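Local coordinates for protein packaging enzyme P4 (Pseudomonas phage phi6, PDB 4BLO) that hydrolyses nucleoside triphosphates as a hexameric RecA-like packaging ATPase, probably to drive viral RNA into the phage procapsid, at residues S23-Q28 with T34-V39; I64-L69 with L167-I172. All coordinates share one frame; numbering follows the deposited sequence.

Contact 1 of 2, residues S23-Q28 with T34-V39; sequences SPVSLQ and TAINTV
Val25 lays its CG2 methyl against the side chain of Ile36, with CG2 3.9 Å from Ile36 CB and 4.1 Å from Ile36 CD1, the two branches meeting at a slant. They lie beside a short antiparallel beta hairpin, strands 26-27 and 34-35, which fills the link between helix 7-22 and helix 38-54. The register is set by two bridges: Ser26 and Ala35 form a non-hydrogen-bonded pair, Leu27 and Thr34 a hydrogen-bonded one. In the latter, Thr34 N donates to Leu27 O at 2.7 Å in an almost straight line (N-H...O 178°), whereas the return bond from Leu27 N to Thr34 O is more bent, at 144°. Beyond the two bridges, Ile36 N donates to Val25 O at 3.0 Å, from a position tilted out of the carbonyl plane. That bond keeps the two backbones together where Val25 and Ile36 meet. With Ile36 CG1 anti to the carbonyl carbon (chi1 -73°) and the chain extended beyond it, CD1 comes to 4.1 Å from Ser26 O. Leu219 of helix 208-222 covers both Val25 and Ile36, joining the hairpin to the body of the ATPase, while Leu93 of a neighbouring subunit packs on Leu27 and Thr34. On the face shared by Ser26 and Ala35, Ser26 OG rests 3.4 Å from Ala35 CA.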
# COMPACT_ATOMS: atom_id res chain seq x y z
N SER L 23 6.58 -38.74 -3.51
CA SER L 23 6.70 -37.38 -4.02
C SER L 23 6.90 -36.33 -2.90
O SER L 23 6.01 -36.16 -2.04
CB SER L 23 5.47 -37.02 -4.85
OG SER L 23 4.27 -37.08 -4.09
N PRO L 24 8.05 -35.61 -2.93
CA PRO L 24 8.25 -34.50 -1.97
C PRO L 24 7.45 -33.28 -2.43
O PRO L 24 7.56 -32.87 -3.60
CB PRO L 24 9.76 -34.27 -1.99
CG PRO L 24 10.25 -34.84 -3.27
CD PRO L 24 9.16 -35.68 -3.90
N VAL L 25 6.61 -32.71 -1.55
CA VAL L 25 5.77 -31.57 -1.91
C VAL L 25 6.06 -30.35 -1.05
O VAL L 25 6.59 -30.46 0.06
CB VAL L 25 4.25 -31.87 -1.91
CG1 VAL L 25 3.87 -32.81 -3.04
CG2 VAL L 25 3.76 -32.40 -0.56
N SER L 26 5.66 -29.20 -1.58
CA SER L 26 5.75 -27.89 -0.94
C SER L 26 4.49 -27.09 -1.22
O SER L 26 3.58 -27.57 -1.91
CB SER L 26 6.99 -27.14 -1.43
OG SER L 26 8.18 -27.79 -1.03
N LEU L 27 4.42 -25.88 -0.67
CA LEU L 27 3.31 -24.96 -0.88
C LEU L 27 3.84 -23.55 -0.81
O LEU L 27 4.85 -23.30 -0.16
CB LEU L 27 2.16 -25.18 0.11
CG LEU L 27 0.80 -24.70 -0.37
CD1 LEU L 27 0.14 -25.71 -1.29
CD2 LEU L 27 -0.10 -24.39 0.79
N GLN L 28 3.29 -22.63 -1.58
CA GLN L 28 3.68 -21.23 -1.62
C GLN L 28 2.45 -20.36 -1.78
O GLN L 28 1.51 -20.74 -2.50
CB GLN L 28 4.68 -20.99 -2.75
CG GLN L 28 5.45 -19.67 -2.62
CD GLN L 28 6.01 -19.18 -3.93
OE1 GLN L 28 5.66 -19.64 -5.02
NE2 GLN L 28 6.91 -18.23 -3.86
N THR L 34 7.36 -23.45 0.95
CA THR L 34 7.51 -24.14 2.24
C THR L 34 7.18 -25.62 2.06
O THR L 34 6.09 -25.95 1.61
CB THR L 34 6.65 -23.51 3.36
OG1 THR L 34 6.70 -22.08 3.27
CG2 THR L 34 7.11 -23.92 4.74
N ALA L 35 8.13 -26.48 2.45
CA ALA L 35 8.00 -27.93 2.37
C ALA L 35 6.94 -28.47 3.33
O ALA L 35 6.76 -27.92 4.42
CB ALA L 35 9.34 -28.58 2.67
N ILE L 36 6.25 -29.54 2.92
CA ILE L 36 5.24 -30.23 3.72
C ILE L 36 5.89 -31.48 4.32
O ILE L 36 6.38 -32.33 3.57
CB ILE L 36 3.95 -30.54 2.90
CG1 ILE L 36 3.14 -29.25 2.63
CG2 ILE L 36 3.07 -31.59 3.61
CD1 ILE L 36 2.12 -29.33 1.54
N ASN L 37 5.87 -31.60 5.67
CA ASN L 37 6.42 -32.76 6.35
C ASN L 37 5.40 -33.89 6.29
O ASN L 37 4.40 -33.90 7.02
CB ASN L 37 6.87 -32.46 7.79
CG ASN L 37 7.70 -33.56 8.42
OD1 ASN L 37 7.80 -33.66 9.65
ND2 ASN L 37 8.36 -34.41 7.61
N THR L 38 5.66 -34.81 5.36
CA THR L 38 4.88 -35.99 5.03
C THR L 38 4.74 -36.91 6.26
O THR L 38 3.66 -37.46 6.47
CB THR L 38 5.57 -36.64 3.81
OG1 THR L 38 4.86 -36.27 2.64
CG2 THR L 38 5.73 -38.16 3.90
N VAL L 39 5.83 -37.05 7.06
CA VAL L 39 5.94 -37.91 8.25
C VAL L 39 4.76 -37.69 9.21
O VAL L 39 4.16 -38.66 9.67
CB VAL L 39 7.30 -37.69 8.98
CG1 VAL L 39 7.44 -38.58 10.20
CG2 VAL L 39 8.47 -37.91 8.02

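Contact 2 of 2, residues I64-L69 with L167-I172; sequences IRPSVL and LDEMLI
Pro66 turns its ring toward helix 167-179 and meets Glu169 and Ile172, which lie three residues apart and both direct their CB toward it. This is helix-to-helix packing within the P-loop ATPase fold: the start of the short, one-turn helix 66-69 sits against the N-terminal half of a helix that follows strand 161-163 of the central sheet. Pro66 and Glu169 give the nearest CA pair, 6.2 Å apart. Ring atom CG does most of the touching, reaching Glu169 CG at 4.1 Å and, beside it, the Ile172 CG2 methyl, also at 4.1 Å. Pro66 and Ile172 run past each other in opposite senses. Ile172 CG2 stands anti to the backbone N, a torsion that lets this methyl, not the CG1 branch, meet Pro66 CG; Val40 and Tyr44 of helix 38-54 also pack on Ile172. No hydrogen bond crosses between the segments, so apolar and van der Waals contact carries the interface. Glu169 nevertheless keeps a polar end: CB and CG lie against the ring, and the extended chain (chi2 166°) takes the carboxylate on past it, where OE1 accepts from Ser165 N. Arg65 occupies the N-cap position of the short helix, and its carbonyl O accepts from both Val68 N and Leu69 N. Farther along the glutamate side chain, Glu169 OE2 lies 4.1 Å from Ser67 CB.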
# COMPACT_ATOMS: atom_id res chain seq x y z
N ILE L 64 -10.54 -37.90 16.82
CA ILE L 64 -9.56 -37.95 15.73
C ILE L 64 -9.01 -36.55 15.37
O ILE L 64 -8.38 -36.42 14.33
CB ILE L 64 -10.08 -38.70 14.48
CG1 ILE L 64 -11.35 -38.04 13.88
CG2 ILE L 64 -10.28 -40.17 14.80
CD1 ILE L 64 -11.62 -38.34 12.44
N ARG L 65 -9.20 -35.53 16.23
CA ARG L 65 -8.65 -34.20 15.93
C ARG L 65 -7.11 -34.25 16.14
O ARG L 65 -6.64 -34.95 17.05
CB ARG L 65 -9.37 -33.08 16.72
CG ARG L 65 -8.98 -32.95 18.18
CD ARG L 65 -10.18 -32.75 19.07
NE ARG L 65 -10.86 -31.47 18.86
CZ ARG L 65 -11.62 -30.88 19.78
NH1 ARG L 65 -11.80 -31.46 20.97
NH2 ARG L 65 -12.20 -29.72 19.53
N PRO L 66 -6.30 -33.64 15.23
CA PRO L 66 -4.83 -33.79 15.33
C PRO L 66 -4.20 -33.31 16.63
O PRO L 66 -3.23 -33.91 17.08
CB PRO L 66 -4.31 -32.96 14.16
CG PRO L 66 -5.43 -32.89 13.21
CD PRO L 66 -6.67 -32.85 14.04
N SER L 67 -4.77 -32.23 17.23
CA SER L 67 -4.29 -31.63 18.50
C SER L 67 -4.33 -32.64 19.67
O SER L 67 -3.53 -32.51 20.60
CB SER L 67 -5.12 -30.40 18.85
OG SER L 67 -6.49 -30.72 19.02
N VAL L 68 -5.22 -33.64 19.58
CA VAL L 68 -5.42 -34.68 20.58
C VAL L 68 -4.51 -35.90 20.28
O VAL L 68 -3.92 -36.45 21.21
CB VAL L 68 -6.94 -35.05 20.63
CG1 VAL L 68 -7.19 -36.50 21.02
CG2 VAL L 68 -7.69 -34.11 21.57
N LEU L 69 -4.40 -36.29 18.98
CA LEU L 69 -3.64 -37.47 18.55
C LEU L 69 -2.13 -37.23 18.40
O LEU L 69 -1.36 -38.16 18.66
CB LEU L 69 -4.19 -38.04 17.23
CG LEU L 69 -5.65 -38.53 17.23
CD1 LEU L 69 -6.05 -38.94 15.86
CD2 LEU L 69 -5.87 -39.70 18.17
N LEU L 167 -4.15 -24.28 9.59
CA LEU L 167 -4.11 -24.75 8.19
C LEU L 167 -3.39 -26.10 8.12
O LEU L 167 -3.79 -26.97 7.34
CB LEU L 167 -3.42 -23.71 7.28
CG LEU L 167 -3.18 -24.13 5.80
CD1 LEU L 167 -4.49 -24.35 5.05
CD2 LEU L 167 -2.31 -23.13 5.08
N ASP L 168 -2.34 -26.28 8.97
CA ASP L 168 -1.57 -27.52 9.10
C ASP L 168 -2.52 -28.67 9.44
O ASP L 168 -2.47 -29.71 8.77
CB ASP L 168 -0.48 -27.37 10.19
CG ASP L 168 0.64 -26.41 9.90
OD1 ASP L 168 0.66 -25.83 8.81
OD2 ASP L 168 1.49 -26.21 10.78
N GLU L 169 -3.40 -28.47 10.46
CA GLU L 169 -4.40 -29.43 10.90
C GLU L 169 -5.37 -29.79 9.76
O GLU L 169 -5.66 -30.97 9.58
CB GLU L 169 -5.19 -28.90 12.11
CG GLU L 169 -4.42 -28.90 13.42
CD GLU L 169 -5.01 -28.09 14.55
OE1 GLU L 169 -6.08 -27.48 14.36
OE2 GLU L 169 -4.37 -28.04 15.63
N MET L 170 -5.82 -28.79 8.97
CA MET L 170 -6.74 -29.02 7.85
C MET L 170 -6.14 -29.99 6.84
O MET L 170 -6.79 -30.97 6.47
CB MET L 170 -7.12 -27.72 7.15
CG MET L 170 -8.34 -27.88 6.27
SD MET L 170 -8.32 -26.74 4.87
CE MET L 170 -7.09 -27.53 3.81
N LEU L 171 -4.90 -29.73 6.41
CA LEU L 171 -4.19 -30.56 5.44
C LEU L 171 -3.91 -31.96 5.99
O LEU L 171 -4.06 -32.92 5.24
CB LEU L 171 -2.89 -29.88 4.99
CG LEU L 171 -3.06 -28.56 4.21
CD1 LEU L 171 -1.76 -27.82 4.13
CD2 LEU L 171 -3.61 -28.80 2.81
N ILE L 172 -3.58 -32.08 7.30
CA ILE L 172 -3.33 -33.37 7.95
C ILE L 172 -4.57 -34.27 7.83
O ILE L 172 -4.45 -35.41 7.37
CB ILE L 172 -2.92 -33.17 9.44
CG1 ILE L 172 -1.46 -32.71 9.55
CG2 ILE L 172 -3.11 -34.45 10.25
CD1 ILE L 172 -1.10 -32.14 10.90

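Overall arrangement
Contact 1 closes before contact 2 opens along the chain, so the two lie in series, linked through helix 38-54, which starts in segment 34-39 and packs on segment 167-172 of contact 2. Their centres are 16 Å apart and their nearest atoms about 5 Å apart, without touching. Phe76 provides a second connection: it packs on Leu27, Thr34 and Ile36 in contact 1 and on Asp168 in segment 167-172. Both contacts also reach the second subunit of the hexamer. Neither includes a residue seen on ADP, whether the P-loop group with Lys132, Glu153 and Gly260, or Arg264, Arg273 and Phe275, which touch a second ADP, probably that of a neighbouring subunit.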